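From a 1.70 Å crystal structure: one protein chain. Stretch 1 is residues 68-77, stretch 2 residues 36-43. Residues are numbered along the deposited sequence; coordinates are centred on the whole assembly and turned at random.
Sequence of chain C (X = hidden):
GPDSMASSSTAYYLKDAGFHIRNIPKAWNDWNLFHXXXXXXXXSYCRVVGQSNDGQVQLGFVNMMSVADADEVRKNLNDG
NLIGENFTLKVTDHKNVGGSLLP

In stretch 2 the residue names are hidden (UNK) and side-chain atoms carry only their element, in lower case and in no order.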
# COMPACT_ATOMS: atom_id res chain seq x y z
N ALA C 68 6.07 -11.54 9.74
CA ALA C 68 7.51 -11.48 9.53
C ALA C 68 8.21 -10.69 10.63
O ALA C 68 9.28 -11.09 11.10
CB ALA C 68 7.80 -10.88 8.15
N ASP C 69 7.63 -9.56 11.06
CA ASP C 69 8.18 -8.83 12.21
C ASP C 69 8.12 -9.67 13.48
O ASP C 69 9.07 -9.68 14.28
CB ASP C 69 7.42 -7.53 12.45
CG ASP C 69 7.54 -6.54 11.31
OD1 ASP C 69 8.59 -6.54 10.64
OD2 ASP C 69 6.57 -5.78 11.10
N ALA C 70 6.98 -10.33 13.72
CA ALA C 70 6.82 -11.17 14.90
C ALA C 70 7.77 -12.35 14.88
O ALA C 70 8.23 -12.80 15.94
CB ALA C 70 5.38 -11.66 14.99
N ASP C 71 8.08 -12.88 13.69
CA ASP C 71 9.07 -13.95 13.61
C ASP C 71 10.47 -13.43 13.97
O ASP C 71 11.24 -14.13 14.64
CB ASP C 71 9.08 -14.59 12.22
CG ASP C 71 7.88 -15.50 11.98
OD1 ASP C 71 7.22 -15.90 12.97
OD2 ASP C 71 7.66 -15.92 10.83
N GLU C 72 10.82 -12.20 13.54
CA GLU C 72 12.11 -11.63 13.93
C GLU C 72 12.19 -11.42 15.44
O GLU C 72 13.29 -11.46 16.01
CB GLU C 72 12.38 -10.30 13.21
CG GLU C 72 12.40 -10.37 11.68
CD GLU C 72 13.83 -10.38 11.11
OE1 GLU C 72 14.02 -10.95 10.01
OE2 GLU C 72 14.74 -9.81 11.73
N VAL C 73 11.06 -11.18 16.11
CA VAL C 73 11.04 -11.21 17.57
C VAL C 73 11.32 -12.61 18.07
O VAL C 73 12.24 -12.84 18.86
CB VAL C 73 9.71 -10.68 18.11
CG1 VAL C 73 9.59 -10.96 19.60
CG2 VAL C 73 9.60 -9.19 17.86
N ARG C 74 10.53 -13.59 17.61
CA ARG C 74 10.73 -14.97 18.03
C ARG C 74 12.18 -15.42 17.85
O ARG C 74 12.66 -16.28 18.59
CB ARG C 74 9.76 -15.89 17.27
CG ARG C 74 8.27 -15.63 17.60
CD ARG C 74 7.29 -16.66 17.02
NE ARG C 74 5.92 -16.35 17.42
CZ ARG C 74 5.06 -15.61 16.72
NH1 ARG C 74 5.32 -15.22 15.49
NH2 ARG C 74 3.93 -15.23 17.30
N LYS C 75 12.90 -14.83 16.88
CA LYS C 75 14.29 -15.22 16.66
C LYS C 75 15.20 -14.80 17.81
O LYS C 75 16.09 -15.56 18.21
CB LYS C 75 14.86 -14.64 15.36
CG LYS C 75 14.37 -15.25 14.06
CD LYS C 75 14.91 -14.50 12.85
CE LYS C 75 13.77 -14.03 11.94
NZ LYS C 75 13.51 -14.95 10.78
N ASN C 76 15.02 -13.58 18.33
CA ASN C 76 15.91 -13.05 19.36
C ASN C 76 15.53 -13.50 20.76
O ASN C 76 16.10 -13.00 21.73
CB ASN C 76 15.95 -11.52 19.33
CG ASN C 76 16.44 -10.98 18.01
OD1 ASN C 76 15.94 -11.35 16.95
ND2 ASN C 76 17.48 -10.15 18.06
N LEU C 77 14.60 -14.43 20.88
CA LEU C 77 14.22 -14.90 22.20
C LEU C 77 15.19 -15.98 22.68
O LEU C 77 15.95 -16.57 21.90
CB LEU C 77 12.80 -15.46 22.18
CG LEU C 77 11.71 -14.42 21.95
CD1 LEU C 77 10.36 -15.06 22.29
CD2 LEU C 77 11.89 -13.15 22.78
N UNK C 36 11.23 -1.14 22.73
CA UNK C 36 11.89 -2.43 22.72
C UNK C 36 11.48 -3.24 21.50
O UNK C 36 12.33 -3.87 20.85
c UNK C 36 11.60 -3.21 24.02
c UNK C 36 12.02 -4.68 23.84
c UNK C 36 12.33 -2.56 25.15
N UNK C 37 10.18 -3.25 21.18
CA UNK C 37 9.72 -4.08 20.08
C UNK C 37 9.92 -3.43 18.73
O UNK C 37 10.08 -4.14 17.73
c UNK C 37 8.17 -5.61 21.30
c UNK C 37 8.27 -5.37 22.65
c UNK C 37 8.12 -6.92 20.85
c UNK C 37 8.27 -6.41 23.55
c UNK C 37 8.10 -7.97 21.75
c UNK C 37 8.18 -7.71 23.10
c UNK C 37 8.27 -4.50 20.33
N UNK C 38 9.98 -2.11 18.67
CA UNK C 38 10.27 -1.46 17.41
C UNK C 38 11.62 -1.88 16.82
O UNK C 38 11.82 -1.78 15.60
o UNK C 38 10.99 2.63 17.30
n UNK C 38 10.20 2.85 15.22
c UNK C 38 10.38 2.17 16.33
c UNK C 38 10.26 0.05 17.58
c UNK C 38 9.82 0.77 16.37
N UNK C 39 12.58 -2.28 17.66
CA UNK C 39 13.87 -2.70 17.12
C UNK C 39 13.77 -3.94 16.23
O UNK C 39 14.70 -4.23 15.48
c UNK C 39 15.29 -1.76 19.02
o UNK C 39 15.43 -0.67 18.47
c UNK C 39 14.88 -2.99 18.23
n UNK C 39 15.45 -1.94 20.33
N UNK C 40 12.68 -4.69 16.34
CA UNK C 40 12.47 -5.91 15.56
C UNK C 40 11.59 -5.71 14.35
O UNK C 40 11.51 -6.60 13.50
c UNK C 40 12.28 -6.88 18.92
c UNK C 40 11.87 -6.99 16.46
c UNK C 40 13.05 -7.12 20.03
c UNK C 40 13.91 -7.95 17.55
c UNK C 40 14.69 -8.21 18.66
c UNK C 40 14.26 -7.79 19.90
c UNK C 40 12.70 -7.28 17.67
N UNK C 41 10.93 -4.57 14.24
CA UNK C 41 10.06 -4.31 13.12
C UNK C 41 8.98 -3.31 13.49
O UNK C 41 8.94 -2.77 14.60
N UNK C 42 8.11 -3.06 12.53
CA UNK C 42 7.02 -2.14 12.76
C UNK C 42 6.04 -2.74 13.76
O UNK C 42 5.83 -3.95 13.83
c UNK C 42 6.45 -0.86 9.11
n UNK C 42 8.42 -0.77 7.63
c UNK C 42 7.20 -1.05 10.43
c UNK C 42 7.24 -0.06 8.09
c UNK C 42 6.32 -1.79 11.44
N UNK C 43 5.47 -1.87 14.58
CA UNK C 43 4.57 -2.25 15.67
C UNK C 43 3.18 -1.74 15.38
O UNK C 43 2.99 -0.55 15.14
c UNK C 43 5.07 -1.70 17.02
c UNK C 43 4.09 -2.04 18.13
c UNK C 43 6.48 -2.22 17.35

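Position 36 carries three side-chain carbons, one bearing the other two, and it makes no contact with stretch 1. A branch at CB with no heteroatom identifies Val36, with chi1 in the t well.

Position 37 has one carbon followed by a ring of six carbons and no oxygen, which is phenylalanine rather than tyrosine. The CA-to-CB bond of Phe37 points sideways, yet the end of the side chain comes nearer to stretch 1: CE2 of Phe37 lies 4.0 Å from CG1 of Val73, an apolar contact.

Position 38 shows three carbons, the third carrying one oxygen and one nitrogen. The carboxamide on a three-carbon chain gives Gln38, which is out of reach of stretch 1. At position 39 the chain is one carbon shorter, two carbons with the second carrying oxygen and nitrogen, so it is Asn39, also without contact.

Position 40 again has one carbon and a six-carbon ring without a hydroxyl, but here CA-to-CB points toward stretch 1. Its CB sits 3.5 Å from CG2 of Val73, and the ring has CA of Val73 over one face. This is Phe40. Its CE2 is 3.3 Å from CG of Asn76, and its backbone O is 3.8 Å from CB of Glu72.

Position 41 has no side-chain atoms, hence Gly41. Its phi/psi of 154/-178° would jam a CB against the carbonyl O of Phe40, and an ideal CB would also stand 2.3 Å from OD1 of Asp69. The actual CA is 3.6 Å from that OD1.

Position 42 has four carbons in a row ending in nitrogen, the pattern of Lys42. The end of the chain leads away from stretch 1, while CB remains 4.0 Å from OD2 of Asp69. The backbone O of Lys42 is 3.4 Å from the same OD2, but both atoms are acceptors, so they form no hydrogen bond.

Position 43 repeats the three-carbon branched pattern of position 36. It is Val43, whose CA-to-CB bond points away from stretch 1.

The contact buries 349 Å², both sides summed, and no clear hydrogen bond crosses it. Phe40 contributes the largest share, 111 Å², packing against Val73 on the helix and Asn76 just past it, while Val73 also reaches Phe37. Asp69, one helical turn before Val73, meets the chain where it leaves helical geometry at Gly41: the CA atoms of Asp69 and Gly41 are 5.0 Å apart, an approach compatible with the absence of a side chain there.

Stretch 2, residues 36-43: VFQNFGKV
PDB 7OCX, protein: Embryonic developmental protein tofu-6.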